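PDB 3BB7: interpain A from Prevotella intermedia, which probably acts as a cysteine-type peptidase of the C10 family, here seen as a proenzyme fragment that pairs a probably inhibitory pro-region with the protease domain. Local coordinates for residues Thr91-Tyr100 and Met166-Tyr174; Lys109-Ala118 and Met195-Ala206. The protein carries 1 engineered substitution. One frame throughout, in Å; residues are numbered along the deposited sequence.

Contact 1: Thr91-Tyr100 and Met166-Tyr174. Unlike the reference sequence in segment 166-174: N169 (reference Asp).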
# COMPACT_ATOMS: atom_id res chain seq x y z
N THR A 91 -13.16 -0.56 0.54
CA THR A 91 -13.95 -1.81 0.44
C THR A 91 -13.36 -2.78 -0.59
O THR A 91 -13.84 -3.91 -0.74
CB THR A 91 -15.40 -1.50 0.06
OG1 THR A 91 -15.42 -0.71 -1.14
CG2 THR A 91 -16.07 -0.71 1.21
N THR A 92 -12.32 -2.34 -1.30
CA THR A 92 -11.75 -3.13 -2.37
C THR A 92 -10.64 -4.04 -1.83
O THR A 92 -10.01 -3.77 -0.80
CB THR A 92 -11.15 -2.22 -3.45
OG1 THR A 92 -10.28 -1.26 -2.84
CG2 THR A 92 -12.24 -1.52 -4.21
N THR A 93 -10.40 -5.14 -2.55
CA THR A 93 -9.30 -6.02 -2.25
C THR A 93 -8.51 -6.30 -3.52
O THR A 93 -8.42 -7.43 -4.00
CB THR A 93 -9.78 -7.34 -1.59
OG1 THR A 93 -10.88 -7.87 -2.33
CG2 THR A 93 -10.19 -7.09 -0.15
N TRP A 94 -7.96 -5.24 -4.09
CA TRP A 94 -7.34 -5.36 -5.41
C TRP A 94 -5.92 -5.91 -5.37
O TRP A 94 -5.33 -6.05 -4.29
CB TRP A 94 -7.42 -4.01 -6.13
CG TRP A 94 -8.85 -3.62 -6.46
CD1 TRP A 94 -9.97 -4.41 -6.33
CD2 TRP A 94 -9.30 -2.40 -7.03
NE1 TRP A 94 -11.09 -3.75 -6.80
CE2 TRP A 94 -10.71 -2.50 -7.21
CE3 TRP A 94 -8.66 -1.18 -7.37
CZ2 TRP A 94 -11.49 -1.46 -7.71
CZ3 TRP A 94 -9.43 -0.14 -7.90
CH2 TRP A 94 -10.84 -0.29 -8.05
N GLY A 95 -5.39 -6.27 -6.54
CA GLY A 95 -4.08 -6.87 -6.64
C GLY A 95 -3.38 -6.40 -7.90
O GLY A 95 -3.70 -5.32 -8.44
N GLN A 96 -2.42 -7.20 -8.38
CA GLN A 96 -1.54 -6.76 -9.48
C GLN A 96 -1.62 -7.63 -10.72
O GLN A 96 -1.03 -7.28 -11.76
CB GLN A 96 -0.08 -6.75 -9.01
CG GLN A 96 0.23 -5.76 -7.91
CD GLN A 96 1.73 -5.59 -7.73
OE1 GLN A 96 2.47 -5.54 -8.72
NE2 GLN A 96 2.18 -5.47 -6.47
N GLN A 97 -2.31 -8.77 -10.64
CA GLN A 97 -2.41 -9.68 -11.79
C GLN A 97 -3.80 -9.66 -12.43
O GLN A 97 -4.43 -8.59 -12.46
CB GLN A 97 -1.86 -11.07 -11.44
CG GLN A 97 -0.40 -10.96 -11.04
CD GLN A 97 0.27 -12.28 -10.87
OE1 GLN A 97 0.21 -12.88 -9.81
NE2 GLN A 97 0.92 -12.74 -11.93
N MET A 98 -4.29 -10.76 -13.01
CA MET A 98 -5.56 -10.64 -13.73
C MET A 98 -6.74 -10.41 -12.79
O MET A 98 -6.79 -11.00 -11.72
CB MET A 98 -5.80 -11.86 -14.65
CG MET A 98 -4.87 -11.83 -15.85
SD MET A 98 -5.27 -10.53 -17.06
CE MET A 98 -6.89 -11.10 -17.64
N PRO A 99 -7.69 -9.56 -13.19
CA PRO A 99 -7.77 -8.80 -14.43
C PRO A 99 -7.14 -7.40 -14.37
O PRO A 99 -7.20 -6.65 -15.36
CB PRO A 99 -9.28 -8.64 -14.64
CG PRO A 99 -9.79 -8.53 -13.20
CD PRO A 99 -8.90 -9.38 -12.36
N TYR A 100 -6.56 -7.05 -13.23
CA TYR A 100 -5.99 -5.72 -13.03
C TYR A 100 -4.98 -5.36 -14.10
O TYR A 100 -4.89 -4.18 -14.48
CB TYR A 100 -5.33 -5.65 -11.65
CG TYR A 100 -6.27 -6.17 -10.56
CD1 TYR A 100 -6.06 -7.41 -9.94
CD2 TYR A 100 -7.41 -5.43 -10.18
CE1 TYR A 100 -6.96 -7.90 -8.95
CE2 TYR A 100 -8.28 -5.90 -9.19
CZ TYR A 100 -8.06 -7.13 -8.60
OH TYR A 100 -8.95 -7.51 -7.63
N MET A 166 -16.37 -0.60 -11.12
CA MET A 166 -15.25 -1.04 -10.27
C MET A 166 -15.76 -1.92 -9.14
O MET A 166 -16.26 -1.44 -8.14
CB MET A 166 -14.50 0.15 -9.68
CG MET A 166 -14.11 1.21 -10.64
SD MET A 166 -12.66 0.75 -11.55
CE MET A 166 -12.42 2.27 -12.54
N LYS A 167 -15.59 -3.22 -9.30
CA LYS A 167 -16.01 -4.19 -8.31
C LYS A 167 -15.07 -4.17 -7.11
O LYS A 167 -13.87 -3.91 -7.27
CB LYS A 167 -16.05 -5.57 -8.99
CG LYS A 167 -16.75 -6.67 -8.29
CD LYS A 167 -17.03 -7.83 -9.29
CE LYS A 167 -18.07 -8.79 -8.75
NZ LYS A 167 -18.91 -8.25 -7.66
N ASP A 168 -15.59 -4.51 -5.93
CA ASP A 168 -14.75 -4.57 -4.73
C ASP A 168 -13.74 -5.72 -4.86
O ASP A 168 -12.59 -5.56 -4.51
CB ASP A 168 -15.59 -4.76 -3.48
CG ASP A 168 -16.20 -3.48 -3.00
OD1 ASP A 168 -15.76 -2.37 -3.43
OD2 ASP A 168 -17.13 -3.59 -2.16
N ASN A 169 -14.20 -6.86 -5.38
CA ASN A 169 -13.46 -8.13 -5.31
C ASN A 169 -13.47 -8.73 -6.72
O ASN A 169 -14.53 -8.93 -7.28
CB ASN A 169 -14.23 -9.04 -4.33
CG ASN A 169 -13.55 -10.38 -4.05
OD1 ASN A 169 -12.54 -10.75 -4.67
ND2 ASN A 169 -14.13 -11.13 -3.10
N TYR A 170 -12.31 -9.05 -7.27
CA TYR A 170 -12.21 -9.68 -8.58
C TYR A 170 -11.64 -11.10 -8.47
O TYR A 170 -11.20 -11.65 -9.47
CB TYR A 170 -11.32 -8.86 -9.52
CG TYR A 170 -11.95 -7.58 -10.04
CD1 TYR A 170 -11.80 -6.37 -9.33
CD2 TYR A 170 -12.68 -7.58 -11.23
CE1 TYR A 170 -12.37 -5.18 -9.80
CE2 TYR A 170 -13.26 -6.38 -11.71
CZ TYR A 170 -13.09 -5.18 -10.99
OH TYR A 170 -13.67 -4.02 -11.44
N SER A 171 -11.66 -11.69 -7.28
CA SER A 171 -11.10 -13.03 -7.10
C SER A 171 -12.05 -14.14 -7.48
O SER A 171 -11.67 -15.33 -7.44
CB SER A 171 -10.66 -13.24 -5.65
OG SER A 171 -11.78 -13.22 -4.80
N GLY A 172 -13.29 -13.80 -7.80
CA GLY A 172 -14.22 -14.81 -8.28
C GLY A 172 -14.80 -14.32 -9.59
O GLY A 172 -14.07 -14.14 -10.58
N ASN A 173 -16.09 -14.06 -9.57
CA ASN A 173 -16.82 -13.73 -10.78
C ASN A 173 -16.76 -12.24 -11.09
O ASN A 173 -16.71 -11.42 -10.16
CB ASN A 173 -18.26 -14.21 -10.67
CG ASN A 173 -18.35 -15.73 -10.61
OD1 ASN A 173 -17.35 -16.44 -10.85
ND2 ASN A 173 -19.52 -16.25 -10.25
N TYR A 174 -16.73 -11.91 -12.38
CA TYR A 174 -16.81 -10.51 -12.83
C TYR A 174 -17.08 -10.48 -14.34
O TYR A 174 -16.81 -11.46 -15.03
CB TYR A 174 -15.52 -9.76 -12.53
CG TYR A 174 -14.24 -10.38 -13.07
CD1 TYR A 174 -13.83 -10.13 -14.37
CD2 TYR A 174 -13.42 -11.19 -12.25
CE1 TYR A 174 -12.63 -10.70 -14.87
CE2 TYR A 174 -12.24 -11.75 -12.73
CZ TYR A 174 -11.86 -11.50 -14.03
OH TYR A 174 -10.68 -12.03 -14.53
O HOH W 1 -13.37 -6.65 -1.44
O HOH W 2 -10.33 -9.27 -5.10

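Contact 2: Lys109-Ala118 and Met195-Ala206. Engineered in segment 109-118: A116 (natural residue Cys).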
# COMPACT_ATOMS: atom_id res chain seq x y z
N LYS A 109 7.22 -14.79 -20.24
CA LYS A 109 7.43 -15.12 -18.83
C LYS A 109 6.22 -14.68 -18.00
O LYS A 109 6.29 -14.66 -16.77
CB LYS A 109 8.70 -14.44 -18.31
CG LYS A 109 9.93 -14.78 -19.16
CD LYS A 109 11.23 -14.44 -18.44
CE LYS A 109 12.43 -14.50 -19.39
NZ LYS A 109 13.63 -13.99 -18.67
N GLY A 110 5.13 -14.38 -18.67
CA GLY A 110 3.91 -13.93 -17.99
C GLY A 110 3.59 -12.49 -18.32
O GLY A 110 4.46 -11.70 -18.68
N ARG A 111 2.32 -12.16 -18.20
CA ARG A 111 1.90 -10.80 -18.48
C ARG A 111 2.51 -9.82 -17.45
O ARG A 111 2.64 -10.14 -16.26
CB ARG A 111 0.37 -10.69 -18.45
CG ARG A 111 -0.18 -9.38 -18.92
CD ARG A 111 -1.71 -9.43 -19.06
NE ARG A 111 -2.16 -10.46 -20.00
CZ ARG A 111 -2.24 -10.30 -21.33
NH1 ARG A 111 -1.91 -9.14 -21.91
NH2 ARG A 111 -2.65 -11.32 -22.09
N LEU A 112 2.87 -8.61 -17.90
CA LEU A 112 3.39 -7.61 -16.99
C LEU A 112 2.36 -7.36 -15.87
O LEU A 112 1.14 -7.39 -16.12
CB LEU A 112 3.67 -6.32 -17.74
CG LEU A 112 4.70 -6.41 -18.89
CD1 LEU A 112 4.85 -5.05 -19.61
CD2 LEU A 112 6.09 -6.96 -18.45
N ILE A 113 2.84 -7.08 -14.66
CA ILE A 113 1.94 -6.83 -13.53
C ILE A 113 1.82 -5.37 -13.19
O ILE A 113 2.62 -4.55 -13.66
CB ILE A 113 2.31 -7.75 -12.32
CG1 ILE A 113 3.62 -7.32 -11.62
CG2 ILE A 113 2.37 -9.22 -12.79
CD1 ILE A 113 3.98 -8.12 -10.35
N THR A 114 0.78 -4.99 -12.44
CA THR A 114 0.48 -3.56 -12.40
C THR A 114 1.48 -2.71 -11.62
O THR A 114 1.61 -1.49 -11.88
CB THR A 114 -0.90 -3.30 -11.77
OG1 THR A 114 -0.90 -3.84 -10.45
CG2 THR A 114 -1.99 -3.91 -12.63
N GLY A 115 2.12 -3.31 -10.63
CA GLY A 115 3.02 -2.57 -9.71
C GLY A 115 2.25 -2.18 -8.45
O GLY A 115 1.09 -1.74 -8.51
N ALA A 116 2.89 -2.32 -7.29
CA ALA A 116 2.23 -2.02 -6.02
C ALA A 116 1.80 -0.58 -5.93
O ALA A 116 0.76 -0.27 -5.32
CB ALA A 116 3.16 -2.34 -4.85
N VAL A 117 2.58 0.32 -6.51
CA VAL A 117 2.22 1.75 -6.46
C VAL A 117 0.94 1.98 -7.25
O VAL A 117 0.06 2.73 -6.80
CB VAL A 117 3.38 2.66 -6.99
CG1 VAL A 117 2.94 4.09 -7.18
CG2 VAL A 117 4.55 2.57 -6.00
N ALA A 118 0.81 1.33 -8.40
CA ALA A 118 -0.42 1.50 -9.19
C ALA A 118 -1.62 0.91 -8.47
O ALA A 118 -2.68 1.52 -8.45
CB ALA A 118 -0.26 0.89 -10.55
N MET A 195 5.90 4.06 -14.20
CA MET A 195 6.16 2.68 -13.84
C MET A 195 7.25 2.05 -14.71
O MET A 195 7.27 2.26 -15.94
CB MET A 195 4.87 1.86 -13.98
CG MET A 195 4.87 0.45 -13.34
SD MET A 195 5.13 0.45 -11.55
CE MET A 195 3.58 1.15 -10.98
N GLN A 196 8.09 1.23 -14.07
CA GLN A 196 9.09 0.40 -14.75
C GLN A 196 8.49 -1.00 -14.68
O GLN A 196 8.60 -1.69 -13.67
CB GLN A 196 10.42 0.46 -14.01
CG GLN A 196 11.03 1.88 -14.12
CD GLN A 196 12.39 1.99 -13.49
OE1 GLN A 196 12.69 2.99 -12.83
NE2 GLN A 196 13.23 0.98 -13.71
N TYR A 197 7.85 -1.41 -15.77
CA TYR A 197 7.03 -2.62 -15.75
C TYR A 197 7.89 -3.87 -15.79
O TYR A 197 8.96 -3.91 -16.43
CB TYR A 197 6.07 -2.61 -16.91
CG TYR A 197 4.84 -1.76 -16.65
CD1 TYR A 197 4.69 -0.52 -17.26
CD2 TYR A 197 3.83 -2.20 -15.80
CE1 TYR A 197 3.55 0.30 -17.02
CE2 TYR A 197 2.69 -1.41 -15.55
CZ TYR A 197 2.55 -0.17 -16.19
OH TYR A 197 1.45 0.59 -15.91
N GLY A 198 7.38 -4.93 -15.17
CA GLY A 198 8.06 -6.23 -15.24
C GLY A 198 7.04 -7.34 -15.15
O GLY A 198 5.89 -7.10 -14.79
N GLY A 199 7.46 -8.56 -15.49
CA GLY A 199 6.58 -9.73 -15.34
C GLY A 199 6.43 -10.20 -13.91
O GLY A 199 6.99 -9.61 -12.99
N PRO A 200 5.62 -11.27 -13.70
CA PRO A 200 5.28 -11.71 -12.33
C PRO A 200 6.49 -11.99 -11.44
O PRO A 200 6.42 -11.78 -10.23
CB PRO A 200 4.48 -12.99 -12.56
CG PRO A 200 4.61 -13.33 -14.02
CD PRO A 200 4.98 -12.08 -14.74
N ASN A 201 7.60 -12.44 -12.02
CA ASN A 201 8.75 -12.75 -11.18
C ASN A 201 9.76 -11.64 -11.02
O ASN A 201 10.75 -11.78 -10.28
CB ASN A 201 9.39 -14.05 -11.64
CG ASN A 201 8.47 -15.24 -11.43
OD1 ASN A 201 8.11 -15.57 -10.30
ND2 ASN A 201 8.07 -15.88 -12.52
N GLU A 202 9.52 -10.52 -11.70
CA GLU A 202 10.38 -9.36 -11.60
C GLU A 202 9.68 -8.19 -10.88
O GLU A 202 10.34 -7.42 -10.18
CB GLU A 202 10.84 -8.90 -12.97
CG GLU A 202 11.80 -9.86 -13.67
CD GLU A 202 11.11 -11.09 -14.25
OE1 GLU A 202 11.70 -12.20 -14.20
OE2 GLU A 202 9.97 -10.95 -14.74
N GLY A 203 8.36 -8.07 -11.05
CA GLY A 203 7.62 -6.96 -10.48
C GLY A 203 7.75 -5.69 -11.28
O GLY A 203 8.63 -5.55 -12.17
N SER A 204 6.88 -4.74 -10.96
CA SER A 204 6.83 -3.44 -11.64
C SER A 204 7.04 -2.36 -10.58
O SER A 204 6.33 -2.31 -9.57
CB SER A 204 5.48 -3.28 -12.34
OG SER A 204 5.34 -4.30 -13.32
N GLY A 205 8.02 -1.49 -10.80
CA GLY A 205 8.46 -0.55 -9.75
C GLY A 205 8.28 0.91 -10.12
O GLY A 205 8.48 1.29 -11.25
N ALA A 206 7.92 1.73 -9.13
CA ALA A 206 7.78 3.17 -9.32
C ALA A 206 8.22 3.91 -8.07
O ALA A 206 8.12 3.38 -6.95
CB ALA A 206 6.33 3.53 -9.65
O HOH W 3 8.32 -12.77 -14.88
O HOH W 4 -0.02 -0.42 -13.89
O HOH W 5 5.67 -3.34 -6.91
O HOH W 6 5.00 -0.16 -8.08

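Contact 1: Thr91-Tyr100 and Met166-Tyr174
W94 and Y170 both turn CG anti to their own carbonyl carbon (chi1 -67° and -74°), and with these torsions the indole N-H side comes to the rim of the phenol ring, W94 NE1 lying 3.6 Å from Y170 CE1 in the phenol plane. The indole proton goes to a backbone oxygen: NE1 bonds to K167 O at 2.8 Å, the acceptor lying in the indole plane. Tryptophan suits the place because it spends one polar atom on the neighbouring loop and packs with the rest. Its CZ2 lies 3.9 Å from M166 CB, and M166 SD sits obliquely beside the six-membered ring in a Met-aromatic contact. Farther along the same edge of Y170 comes Y100, whose OH is 3.3 Å from Y170 CB, the two ring planes 80° apart.

W94, Y100 and Y170 thus form an aromatic cluster between two irregular loops of the C10 protease domain, covered by V182 and M186 of helix 176-192. The loop holding W94 leads toward the helix that starts at A116, the engineered position of the predicted nucleophile. The hydroxyl of Y170 is well supplied: it receives the N-H of K167 and is also bonded to the backbone O of E178. P99, preceded by a cis peptide, rests CG over one face of Y174 in a CH-pi contact, 4.1 Å from the ring centroid, while the same carbon touches Y170 at its CD2 side.

Polar bonds take over at T91-T93. T93 N donates to D168 O at 3.0 Å, and T91 OG1 donates to D168 OD1 at 2.8 Å from above the carboxylate plane. N169 OD1 accepts from S171 N, closing an Asx turn, and takes a second bond from S171 OG; a water links N169 OD1 to T93 O and Y170 N.

Contact 2: Lys109-Ala118 and Met195-Ala206
M195 reaches across to the turn before helix 116-128 by a chain bent at chi2 and chi3. Its CB points at the opposite segment; CG lies over the centre of the Y197 ring, within its own loop, and SD passes G115 CA. The terminal CE then meets T114 O at 3.4 Å and A118 CB at 3.9 Å. A flexible thioether suits this course, since it bends round the glycine and ends in a methyl that fills the space beside the first helical turn. G115, the N-cap residue, suits its place on two counts: its positive phi calls for glycine, and the methyl of M195 fills the side where a CB would stand.

The polar counterpart is S204 OG, which donates to I113 O at 2.8 Å, above the carbonyl plane, and accepts from G198 N, so one hydroxyl ties three backbone positions together. I113 N returns a nearly straight bond to G198 O at 3.1 Å. Beside them L112 CD1 packs on Y197 CB and I113 CD1 on G203 CA, while P200 CD lies 3.4 Å from R111 O.

One water links S204 O to V117 N; another accepts from A116 N and also lies by S204 O. A helix starting at A116, engineered from the predicted nucleophile cysteine, is as in papain-like (clan CA) proteases. The bonds of S204 and I113 fix the backbone just before it.

In the fold
The two contacts lie in the same protease domain, their centres about 17 Å apart, and their segments alternate along the chain. Contact 1 is partly buried, with T91, T93, D168 and Y174 nearer the surface and W94, Y100 and Y170 buried; contact 2 is mostly buried, and rests on glycines, backbone carbonyls, S204 and apolar side chains such as L112, I113 and M195. Both use M186 of helix 176-192, which touches W94 and Y100 in one and T114 in the other. Q96 joins them: its O lies 3.0 Å from T114 N, a probable hydrogen bond, and its side-chain NE2 comes near A116 N, an arrangement consistent with the glutamine of a papain-like oxyanion hole.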